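Local atomic coordinates of trichothecene 15-O-acetyltransferase TRI3 (Fusarium sporotrichioides, PDB entry 3FOT), a protein that acetylates the 15-hydroxyl of trichothecene intermediates such as 15-deacetylcalonectrin, a step in the biosynthesis of T-2 toxin and related mycotoxins. Residues A[135-138]-A[139-142]; A[412-415]-A[416-419]; A[491-495]-A[496-500]. All coordinates share one frame; numbering follows the deposited sequence.

Interaction 1 (A[135-138]-A[139-142])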
ATOM      1  N   LEU A 135       3.838 -14.312   5.654  1.00 12.28           N
ATOM      2  CA  LEU A 135       4.476 -14.196   4.332  1.00 12.79           C
ATOM      3  C   LEU A 135       4.669 -15.536   3.633  1.00 12.48           C
ATOM      4  O   LEU A 135       4.663 -15.584   2.415  1.00 11.06           O
ATOM      5  CB  LEU A 135       5.789 -13.401   4.377  1.00 13.71           C
ATOM      6  CG  LEU A 135       5.553 -11.901   4.666  1.00 16.61           C
ATOM      7  CD1 LEU A 135       6.869 -11.152   4.793  1.00 20.18           C
ATOM      8  CD2 LEU A 135       4.652 -11.217   3.641  1.00 17.85           C
ATOM      9  N   ASP A 136       4.842 -16.616   4.400  1.00 12.48           N
ATOM     10  CA  ASP A 136       4.875 -17.976   3.821  1.00 12.22           C
ATOM     11  C   ASP A 136       3.555 -18.249   3.123  1.00 11.64           C
ATOM     12  O   ASP A 136       3.515 -18.774   2.020  1.00 11.23           O
ATOM     13  CB  ASP A 136       5.056 -19.050   4.904  1.00 13.21           C
ATOM     14  CG  ASP A 136       6.467 -19.124   5.454  1.00 15.73           C
ATOM     15  OD1 ASP A 136       7.404 -18.595   4.832  1.00 15.61           O
ATOM     16  OD2 ASP A 136       6.624 -19.711   6.547  1.00 17.82           O
ATOM     17  N   LEU A 137       2.469 -17.870   3.777  1.00 10.90           N
ATOM     18  CA  LEU A 137       1.137 -18.054   3.208  1.00 10.43           C
ATOM     19  C   LEU A 137       0.907 -17.183   1.969  1.00  9.96           C
ATOM     20  O   LEU A 137       0.292 -17.625   0.991  1.00  9.87           O
ATOM     21  CB  LEU A 137       0.082 -17.767   4.268  1.00 11.01           C
ATOM     22  CG  LEU A 137      -1.365 -17.930   3.818  1.00 11.42           C
ATOM     23  CD1 LEU A 137      -1.630 -19.343   3.280  1.00 12.57           C
ATOM     24  CD2 LEU A 137      -2.296 -17.559   5.004  1.00 11.45           C
ATOM     25  N   TRP A 138       1.419 -15.962   1.985  1.00  9.63           N
ATOM     26  CA  TRP A 138       1.359 -15.126   0.784  1.00 10.24           C
ATOM     27  C   TRP A 138       1.980 -15.889  -0.394  1.00 10.86           C
ATOM     28  O   TRP A 138       1.388 -15.995  -1.483  1.00 10.62           O
ATOM     29  CB  TRP A 138       2.106 -13.809   1.054  1.00 11.12           C
ATOM     30  CG  TRP A 138       2.301 -12.967  -0.189  1.00 11.21           C
ATOM     31  CD1 TRP A 138       1.335 -12.473  -0.980  1.00 11.85           C
ATOM     32  CD2 TRP A 138       3.544 -12.560  -0.758  1.00 11.85           C
ATOM     33  NE1 TRP A 138       1.893 -11.766  -2.037  1.00 11.81           N
ATOM     34  CE2 TRP A 138       3.251 -11.816  -1.922  1.00 12.19           C
ATOM     35  CE3 TRP A 138       4.881 -12.753  -0.398  1.00 12.70           C
ATOM     36  CZ2 TRP A 138       4.239 -11.237  -2.715  1.00 12.90           C
ATOM     37  CZ3 TRP A 138       5.874 -12.182  -1.191  1.00 14.17           C
ATOM     38  CH2 TRP A 138       5.548 -11.432  -2.338  1.00 13.48           C
ATOM     39  N   SER A 139       3.186 -16.410  -0.167  1.00 11.88           N
ATOM     40  CA  SER A 139       3.908 -17.168  -1.191  1.00 13.39           C
ATOM     41  C   SER A 139       3.039 -18.311  -1.714  1.00 12.99           C
ATOM     42  O   SER A 139       2.923 -18.525  -2.925  1.00 12.58           O
ATOM     43  CB  SER A 139       5.222 -17.717  -0.617  1.00 13.82           C
ATOM     44  OG  SER A 139       6.139 -16.651  -0.377  1.00 20.46           O
ATOM     45  N   GLU A 140       2.414 -19.032  -0.791  1.00 12.45           N
ATOM     46  CA  GLU A 140       1.623 -20.192  -1.143  1.00 13.77           C
ATOM     47  C   GLU A 140       0.395 -19.778  -1.945  1.00 12.86           C
ATOM     48  O   GLU A 140       0.025 -20.441  -2.918  1.00 12.85           O
ATOM     49  CB  GLU A 140       1.230 -20.923   0.141  1.00 14.59           C
ATOM     50  CG  GLU A 140       0.215 -21.987  -0.056  1.00 19.01           C
ATOM     51  CD  GLU A 140      -0.298 -22.512   1.260  1.00 24.31           C
ATOM     52  OE1 GLU A 140      -1.503 -22.853   1.312  1.00 28.77           O
ATOM     53  OE2 GLU A 140       0.500 -22.561   2.223  1.00 25.48           O
ATOM     54  N   MET A 141      -0.222 -18.665  -1.548  1.00 12.39           N
ATOM     55  CA  MET A 141      -1.416 -18.181  -2.207  1.00 12.69           C
ATOM     56  C   MET A 141      -1.101 -17.703  -3.621  1.00 12.99           C
ATOM     57  O   MET A 141      -1.856 -17.973  -4.580  1.00 12.71           O
ATOM     58  CB  MET A 141      -2.061 -17.063  -1.380  1.00 12.18           C
ATOM     59  CG  MET A 141      -2.747 -17.571  -0.138  1.00 13.18           C
ATOM     60  SD  MET A 141      -3.323 -16.160   0.873  1.00 15.18           S
ATOM     61  CE  MET A 141      -4.594 -15.461  -0.161  1.00 15.19           C
ATOM     62  N   GLU A 142       0.039 -17.046  -3.761  1.00 12.44           N
ATOM     63  CA  GLU A 142       0.448 -16.574  -5.080  1.00 13.89           C
ATOM     64  C   GLU A 142       0.850 -17.731  -5.987  1.00 15.28           C
ATOM     65  O   GLU A 142       0.493 -17.739  -7.169  1.00 16.11           O
ATOM     66  CB  GLU A 142       1.531 -15.514  -4.952  1.00 14.43           C
ATOM     67  CG  GLU A 142       0.965 -14.210  -4.396  1.00 12.48           C
ATOM     68  CD  GLU A 142      -0.161 -13.640  -5.263  1.00 16.27           C
ATOM     69  OE1 GLU A 142      -0.095 -13.757  -6.513  1.00 18.54           O
ATOM     70  OE2 GLU A 142      -1.133 -13.098  -4.710  1.00 15.14           O
TER
HETATM   71  O   HOH W   1       7.464 -15.457   1.520  1.00 29.16           O

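Interaction 2 (A[412-415]-A[416-419])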
ATOM      1  N   ARG A 412      -6.388  12.685 -13.286  1.00 12.11           N
ATOM      2  CA  ARG A 412      -6.378  12.803 -14.736  1.00 12.01           C
ATOM      3  C   ARG A 412      -5.254  12.014 -15.391  1.00 11.38           C
ATOM      4  O   ARG A 412      -5.468  11.299 -16.385  1.00 11.05           O
ATOM      5  CB  ARG A 412      -6.292  14.307 -15.110  1.00 12.37           C
ATOM      6  CG  ARG A 412      -6.556  14.564 -16.552  1.00 15.35           C
ATOM      7  CD  ARG A 412      -6.576  16.057 -16.803  1.00 16.20           C
ATOM      8  NE  ARG A 412      -6.785  16.360 -18.212  1.00 17.80           N
ATOM      9  CZ  ARG A 412      -6.371  17.488 -18.799  1.00 19.23           C
ATOM     10  NH1 ARG A 412      -5.722  18.413 -18.105  1.00 15.30           N
ATOM     11  NH2 ARG A 412      -6.596  17.684 -20.088  1.00 21.40           N
ATOM     12  N   VAL A 413      -4.045  12.140 -14.857  1.00 11.92           N
ATOM     13  CA  VAL A 413      -2.913  11.443 -15.444  1.00 12.04           C
ATOM     14  C   VAL A 413      -2.945   9.949 -15.176  1.00 12.28           C
ATOM     15  O   VAL A 413      -2.474   9.166 -16.008  1.00 11.71           O
ATOM     16  CB  VAL A 413      -1.528  12.029 -15.056  1.00 13.26           C
ATOM     17  CG1 VAL A 413      -1.463  13.533 -15.441  1.00 12.67           C
ATOM     18  CG2 VAL A 413      -1.202  11.825 -13.580  1.00 12.23           C
ATOM     19  N   HIS A 414      -3.483   9.554 -14.024  1.00 12.21           N
ATOM     20  CA  HIS A 414      -3.612   8.109 -13.770  1.00 12.17           C
ATOM     21  C   HIS A 414      -4.720   7.480 -14.634  1.00 12.07           C
ATOM     22  O   HIS A 414      -4.622   6.313 -15.027  1.00 12.61           O
ATOM     23  CB  HIS A 414      -3.827   7.812 -12.280  1.00 12.47           C
ATOM     24  CG  HIS A 414      -2.613   8.017 -11.428  1.00 12.76           C
ATOM     25  ND1 HIS A 414      -2.696   8.345 -10.090  1.00 11.31           N
ATOM     26  CD2 HIS A 414      -1.291   7.931 -11.713  1.00 12.90           C
ATOM     27  CE1 HIS A 414      -1.478   8.447  -9.588  1.00 11.91           C
ATOM     28  NE2 HIS A 414      -0.609   8.196 -10.549  1.00 12.24           N
ATOM     29  N   ASN A 415      -5.771   8.236 -14.942  1.00 13.17           N
ATOM     30  CA  ASN A 415      -6.711   7.756 -15.970  1.00 13.44           C
ATOM     31  C   ASN A 415      -5.959   7.446 -17.283  1.00 14.06           C
ATOM     32  O   ASN A 415      -6.152   6.397 -17.921  1.00 14.37           O
ATOM     33  CB  ASN A 415      -7.799   8.780 -16.247  1.00 13.94           C
ATOM     34  CG  ASN A 415      -8.891   8.800 -15.194  1.00 15.62           C
ATOM     35  OD1 ASN A 415      -9.038   7.884 -14.386  1.00 14.47           O
ATOM     36  ND2 ASN A 415      -9.691   9.865 -15.221  1.00 14.04           N
ATOM     37  N   PHE A 416      -5.085   8.363 -17.669  1.00 14.47           N
ATOM     38  CA  PHE A 416      -4.277   8.166 -18.869  1.00 14.85           C
ATOM     39  C   PHE A 416      -3.367   6.933 -18.738  1.00 14.23           C
ATOM     40  O   PHE A 416      -3.256   6.115 -19.655  1.00 14.31           O
ATOM     41  CB  PHE A 416      -3.467   9.421 -19.189  1.00 15.42           C
ATOM     42  CG  PHE A 416      -2.448   9.202 -20.268  1.00 17.14           C
ATOM     43  CD1 PHE A 416      -2.822   9.273 -21.611  1.00 18.14           C
ATOM     44  CD2 PHE A 416      -1.129   8.855 -19.947  1.00 17.49           C
ATOM     45  CE1 PHE A 416      -1.870   9.030 -22.628  1.00 19.44           C
ATOM     46  CE2 PHE A 416      -0.187   8.609 -20.945  1.00 18.77           C
ATOM     47  CZ  PHE A 416      -0.561   8.711 -22.291  1.00 17.85           C
ATOM     48  N   GLU A 417      -2.730   6.804 -17.580  1.00 13.60           N
ATOM     49  CA  GLU A 417      -1.816   5.702 -17.340  1.00 13.03           C
ATOM     50  C   GLU A 417      -2.508   4.326 -17.450  1.00 12.86           C
ATOM     51  O   GLU A 417      -1.959   3.371 -18.039  1.00 12.15           O
ATOM     52  CB  GLU A 417      -1.188   5.899 -15.966  1.00 12.80           C
ATOM     53  CG  GLU A 417      -0.068   4.953 -15.655  1.00 14.32           C
ATOM     54  CD  GLU A 417       0.769   5.438 -14.486  1.00 16.10           C
ATOM     55  OE1 GLU A 417       0.644   6.622 -14.078  1.00 16.01           O
ATOM     56  OE2 GLU A 417       1.567   4.624 -13.993  1.00 18.59           O
ATOM     57  N   ALA A 418      -3.719   4.231 -16.911  1.00 12.79           N
ATOM     58  CA  ALA A 418      -4.515   3.004 -16.999  1.00 12.58           C
ATOM     59  C   ALA A 418      -4.798   2.620 -18.453  1.00 13.23           C
ATOM     60  O   ALA A 418      -4.636   1.453 -18.866  1.00 12.73           O
ATOM     61  CB  ALA A 418      -5.820   3.177 -16.223  1.00 13.31           C
ATOM     62  N   SER A 419      -5.171   3.622 -19.243  1.00 13.91           N
ATOM     63  CA  SER A 419      -5.416   3.424 -20.669  1.00 14.46           C
ATOM     64  C   SER A 419      -4.153   3.016 -21.414  1.00 14.11           C
ATOM     65  O   SER A 419      -4.193   2.108 -22.275  1.00 14.26           O
ATOM     66  CB  SER A 419      -5.974   4.712 -21.255  1.00 15.45           C
ATOM     67  OG  SER A 419      -7.362   4.762 -21.013  1.00 20.25           O
TER
HETATM   68  O   HOH W   2      -8.676   5.177 -18.297  1.00 22.06           O

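Interaction 3 (A[491-495]-A[496-500]). With SO4 (sulfate ion), chain I.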
ATOM      1  N   ILE A 491      11.741  -4.990  -1.088  1.00 12.36           N
ATOM      2  CA  ILE A 491      11.727  -4.880  -2.531  1.00 12.25           C
ATOM      3  C   ILE A 491      10.833  -5.984  -3.056  1.00 12.03           C
ATOM      4  O   ILE A 491      11.056  -7.176  -2.796  1.00 12.49           O
ATOM      5  CB  ILE A 491      13.111  -4.996  -3.180  1.00 12.59           C
ATOM      6  CG1 ILE A 491      14.082  -3.964  -2.603  1.00 10.93           C
ATOM      7  CG2 ILE A 491      12.976  -4.815  -4.717  1.00 11.76           C
ATOM      8  CD1 ILE A 491      15.472  -3.934  -3.315  1.00 12.37           C
ATOM      9  N   ILE A 492       9.798  -5.579  -3.779  1.00 12.22           N
ATOM     10  CA  ILE A 492       8.936  -6.550  -4.425  1.00 12.88           C
ATOM     11  C   ILE A 492       9.310  -6.574  -5.899  1.00 12.53           C
ATOM     12  O   ILE A 492       9.607  -5.529  -6.496  1.00 12.88           O
ATOM     13  CB  ILE A 492       7.446  -6.227  -4.247  1.00 13.35           C
ATOM     14  CG1 ILE A 492       7.100  -6.041  -2.772  1.00 16.90           C
ATOM     15  CG2 ILE A 492       6.582  -7.338  -4.784  1.00 14.96           C
ATOM     16  CD1 ILE A 492       6.885  -4.631  -2.416  1.00 22.95           C
ATOM     17  N   TYR A 493       9.348  -7.775  -6.444  1.00 12.34           N
ATOM     18  CA  TYR A 493       9.782  -7.957  -7.812  1.00 12.94           C
ATOM     19  C   TYR A 493       9.050  -9.145  -8.357  1.00 13.14           C
ATOM     20  O   TYR A 493       8.408  -9.889  -7.602  1.00 13.85           O
ATOM     21  CB  TYR A 493      11.289  -8.148  -7.871  1.00 13.13           C
ATOM     22  CG  TYR A 493      11.821  -9.421  -7.273  1.00 11.93           C
ATOM     23  CD1 TYR A 493      12.241 -10.464  -8.093  1.00 14.58           C
ATOM     24  CD2 TYR A 493      11.935  -9.584  -5.884  1.00 14.22           C
ATOM     25  CE1 TYR A 493      12.741 -11.624  -7.562  1.00 14.48           C
ATOM     26  CE2 TYR A 493      12.448 -10.740  -5.348  1.00 13.71           C
ATOM     27  CZ  TYR A 493      12.852 -11.755  -6.196  1.00 15.33           C
ATOM     28  OH  TYR A 493      13.356 -12.929  -5.674  1.00 17.12           O
ATOM     29  N   ASN A 494       9.099  -9.302  -9.670  1.00 13.51           N
ATOM     30  CA  ASN A 494       8.555 -10.492 -10.276  1.00 14.09           C
ATOM     31  C   ASN A 494       9.701 -11.433 -10.595  1.00 14.71           C
ATOM     32  O   ASN A 494      10.684 -11.011 -11.203  1.00 13.87           O
ATOM     33  CB  ASN A 494       7.775 -10.129 -11.523  1.00 14.58           C
ATOM     34  CG  ASN A 494       6.917 -11.261 -11.982  1.00 15.20           C
ATOM     35  OD1 ASN A 494       7.392 -12.148 -12.689  1.00 18.08           O
ATOM     36  ND2 ASN A 494       5.669 -11.287 -11.514  1.00 15.02           N
ATOM     37  N   ASP A 495       9.580 -12.705 -10.200  1.00 15.12           N
ATOM     38  CA  ASP A 495      10.717 -13.626 -10.315  1.00 16.31           C
ATOM     39  C   ASP A 495      11.032 -14.145 -11.716  1.00 16.50           C
ATOM     40  O   ASP A 495      12.000 -14.895 -11.884  1.00 15.99           O
ATOM     41  CB  ASP A 495      10.689 -14.756  -9.278  1.00 17.64           C
ATOM     42  CG  ASP A 495       9.628 -15.810  -9.555  1.00 20.80           C
ATOM     43  OD1 ASP A 495       8.952 -15.765 -10.597  1.00 23.72           O
ATOM     44  OD2 ASP A 495       9.477 -16.722  -8.708  1.00 25.67           O
ATOM     45  N   ALA A 496      10.236 -13.735 -12.701  1.00 15.09           N
ATOM     46  CA  ALA A 496      10.608 -13.918 -14.100  1.00 16.34           C
ATOM     47  C   ALA A 496      11.724 -12.949 -14.495  1.00 16.11           C
ATOM     48  O   ALA A 496      12.517 -13.239 -15.404  1.00 16.54           O
ATOM     49  CB  ALA A 496       9.418 -13.699 -14.985  1.00 15.69           C
ATOM     50  N   ASN A 497      11.775 -11.806 -13.810  1.00 15.65           N
ATOM     51  CA  ASN A 497      12.575 -10.666 -14.280  1.00 16.00           C
ATOM     52  C   ASN A 497      13.923 -10.506 -13.576  1.00 15.96           C
ATOM     53  O   ASN A 497      14.866  -9.920 -14.146  1.00 16.76           O
ATOM     54  CB  ASN A 497      11.764  -9.369 -14.177  1.00 16.24           C
ATOM     55  CG  ASN A 497      10.408  -9.466 -14.846  1.00 16.15           C
ATOM     56  OD1 ASN A 497       9.403  -9.075 -14.262  1.00 14.99           O
ATOM     57  ND2 ASN A 497      10.367 -10.012 -16.077  1.00 14.43           N
ATOM     58  N   TYR A 498      14.002 -11.005 -12.343  1.00 15.91           N
ATOM     59  CA  TYR A 498      15.217 -10.947 -11.549  1.00 15.81           C
ATOM     60  C   TYR A 498      15.406 -12.230 -10.758  1.00 16.96           C
ATOM     61  O   TYR A 498      14.452 -12.932 -10.450  1.00 16.16           O
ATOM     62  CB  TYR A 498      15.145  -9.794 -10.536  1.00 15.76           C
ATOM     63  CG  TYR A 498      14.893  -8.469 -11.174  1.00 13.49           C
ATOM     64  CD1 TYR A 498      15.963  -7.653 -11.585  1.00 15.26           C
ATOM     65  CD2 TYR A 498      13.595  -8.020 -11.373  1.00 11.10           C
ATOM     66  CE1 TYR A 498      15.729  -6.420 -12.176  1.00 13.48           C
ATOM     67  CE2 TYR A 498      13.352  -6.782 -11.964  1.00 12.61           C
ATOM     68  CZ  TYR A 498      14.417  -5.992 -12.361  1.00 13.93           C
ATOM     69  OH  TYR A 498      14.182  -4.773 -12.958  1.00 13.05           O
ATOM     70  N   THR A 499      16.651 -12.504 -10.408  1.00 18.08           N
ATOM     71  CA  THR A 499      16.928 -13.552  -9.432  1.00 19.34           C
ATOM     72  C   THR A 499      16.819 -12.960  -8.028  1.00 19.28           C
ATOM     73  O   THR A 499      16.976 -11.747  -7.847  1.00 18.40           O
ATOM     74  CB  THR A 499      18.330 -14.169  -9.613  1.00 19.61           C
ATOM     75  OG1 THR A 499      19.332 -13.192  -9.321  1.00 21.25           O
ATOM     76  CG2 THR A 499      18.517 -14.670 -11.052  1.00 20.78           C
ATOM     77  N   GLU A 500      16.544 -13.806  -7.045  1.00 18.55           N
ATOM     78  CA  GLU A 500      16.507 -13.336  -5.659  1.00 18.96           C
ATOM     79  C   GLU A 500      17.872 -12.773  -5.255  1.00 18.49           C
ATOM     80  O   GLU A 500      17.948 -11.755  -4.553  1.00 17.64           O
ATOM     81  CB  GLU A 500      16.044 -14.446  -4.707  1.00 18.95           C
ATOM     82  CG  GLU A 500      15.761 -13.973  -3.279  1.00 20.33           C
ATOM     83  CD  GLU A 500      15.536 -15.110  -2.302  0.70 21.67           C
ATOM     84  OE1 GLU A 500      15.846 -16.283  -2.627  0.70 25.25           O
ATOM     85  OE2 GLU A 500      15.057 -14.824  -1.195  0.70 24.68           O
TER
HETATM   86  S   SO4 I 527      16.053 -17.379  -8.402  1.00 45.34           S
HETATM   87  O1  SO4 I 527      17.471 -17.622  -8.148  1.00 44.94           O
HETATM   88  O2  SO4 I 527      15.266 -18.553  -8.006  1.00 45.08           O
HETATM   89  O3  SO4 I 527      15.618 -16.234  -7.610  1.00 43.54           O
HETATM   90  O4  SO4 I 527      15.904 -17.112  -9.834  1.00 43.80           O

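Interaction 1 (A[135-138]-A[139-142])
The indole of Trp138 meets Glu142 one turn further along the same helix: CG of Glu142 comes obliquely to the pyrrole side of the ring, 3.5 Å from NE1. The carboxylate beyond it is turned 46° out of the indole plane. Tyr54 packs edge-to-face with the indole, and Asn470 receives the NE1 proton. The bend at chi2 (-58°) of Glu142 brings its acid group to Tyr54, Asn470 and Arg145, which share its two oxygens. The salt bridge with Arg145 and the two hydrogen bonds would probably favour the ionised form.

The helix, 134-147, follows strand 125-129 and leads to the parallel neighbour 158-163, so it is the helical link of a beta-alpha-beta crossover in this acyltransferase of the BAHD superfamily. It packs on its own sheet through Leu137 and Met141, and Trp138 reaches strand 277-283 of another sheet. Leu137 and Met141 also touch each other, CG of Leu137 lying 4.0 Å from SD of Met141. Both side chains rest near Phe160 and Leu181.

Leu137 CD1 also brushes the carboxylate of Glu140, 4.0 Å from its CD, while OE2 of that acid is held in a salt bridge by Lys132. Four backbone bonds of the alpha-helix join the two segments, the shortest being Met141 N to Leu137 O and Glu142 N to Trp138 O, both 2.8 Å. At the Leu135-Ser139 turn, a water gives a proton to Leu135 O at 2.9 Å and is also hydrogen-bonded to Ser139 OG, at 2.6 Å.

Interaction 2 (A[412-415]-A[416-419])
His414 and Glu417 run alongside each other in the same direction from helix 406-423. OE1 of Glu417 sits at the edge of the imidazole, in its plane, 3.3 Å from CD2 of His414. The carboxylate itself is twisted 63° from the ring. An extended chain, with CG of Glu417 opposite its backbone N (chi1 -171°), carries the acid up level with the imidazole. This is the tight side of the helix: Ile39 of helix 36-41 touches both residues, Ala418 fits against Ala38, and Val413 packs on Tyr255 of helix 246-264. The backbone is regular alpha-helix, with Glu417 N bonded to Val413 O at 2.8 Å.

The side with Asn415 and Ser419, both partly exposed, is looser, and a water enters there. Asn415 O is gripped by Ser419 N at 3.2 Å and also takes a proton from the water at 2.8 Å, which is in turn hydrogen-bonded to Ser419 OG. The side chain of Asn415 still packs on Leu12 and Tyr17, and Gly35 N binds its OD1.

His414 binds 15-deacetylcalonectrin. OE1 of Glu417, which accepts a hydrogen bond from Tyr255, stays 4.1 Å from NE2 of His414, so its meeting with the ring is a weak electrostatic contact with a polarised C-H, neither a salt bridge nor an N-H bond.

Interaction 3 (A[491-495]-A[496-500])
Tyr493 reaches across to Tyr498 and Glu500 because its ring occupies the position between backbone N and carbonyl carbon (chi1 68°), which turns it toward residues 498-500. CD1 of Tyr493 lies 3.9 Å from Tyr498 CB, and the carbonyl O of Tyr498 comes to the edge of the Tyr493 ring, near its plane. Farther out, OH of Tyr493 meets the backbone end of Glu500, 3.2 Å from CB. The two tyrosine side chains pass one another, heading opposite ways: Tyr498 sends its hydroxyl to Pro474 O, and Val503 of the following helix touches both side chains.

Strand 486-494 ends here in a beta turn that leads to helix 500-516. Asn497 N bonds to Asn494 O at 2.9 Å, with the donor 42° above the carbonyl plane, and the backbone angles of Asp495 and Ala496 are near those of a type I turn. An Asx turn overlies it: Asn494 OD1 accepts Ala496 N at 3.3 Å. With chi1 at -166°, the CA-CB bond of Asn494 turns CG away from the residue's own N and brings the amide alongside the turn, where Ala275 N also binds OD1 and Gln471 O takes ND2. The amide of Asn497 crosses that of Asn494 and gives its ND2 to Gln271 and Gly273.

Thr499 is the N-cap of the helix; its OG1 caps a backbone N just beyond, and Thr499 N in turn donates to OE1 of Glu502, a reciprocal pattern consistent with a capping box. A sulfate, probably from the crystallisation liquor, accepts Glu500 N through O3 at 2.7 Å, a site that the positive end of the helix dipole would favour.

Overall arrangement
Interactions 1 and 2 are turns within single helices, each mixing buried residues with a partly exposed serine linked through a water to a backbone carbonyl, whereas interaction 3 is a strand-to-helix connection built from turn and capping bonds. All three are partly buried; the exposed residues are in interactions 1 (Asp136, Glu140) and 3 (Thr499, Glu500). These two are neighbours, with nearest atoms about 5 Å apart, and share strand 277-283: Trp138 lies on Cys279, Tyr493 on Val280, and Arg278 meets Ser139 and pairs with Asp495. Interaction 2, its centre about 31 Å from that of interaction 1, alone contains a substrate-binding residue; interactions 1 and 3 lie away from that site.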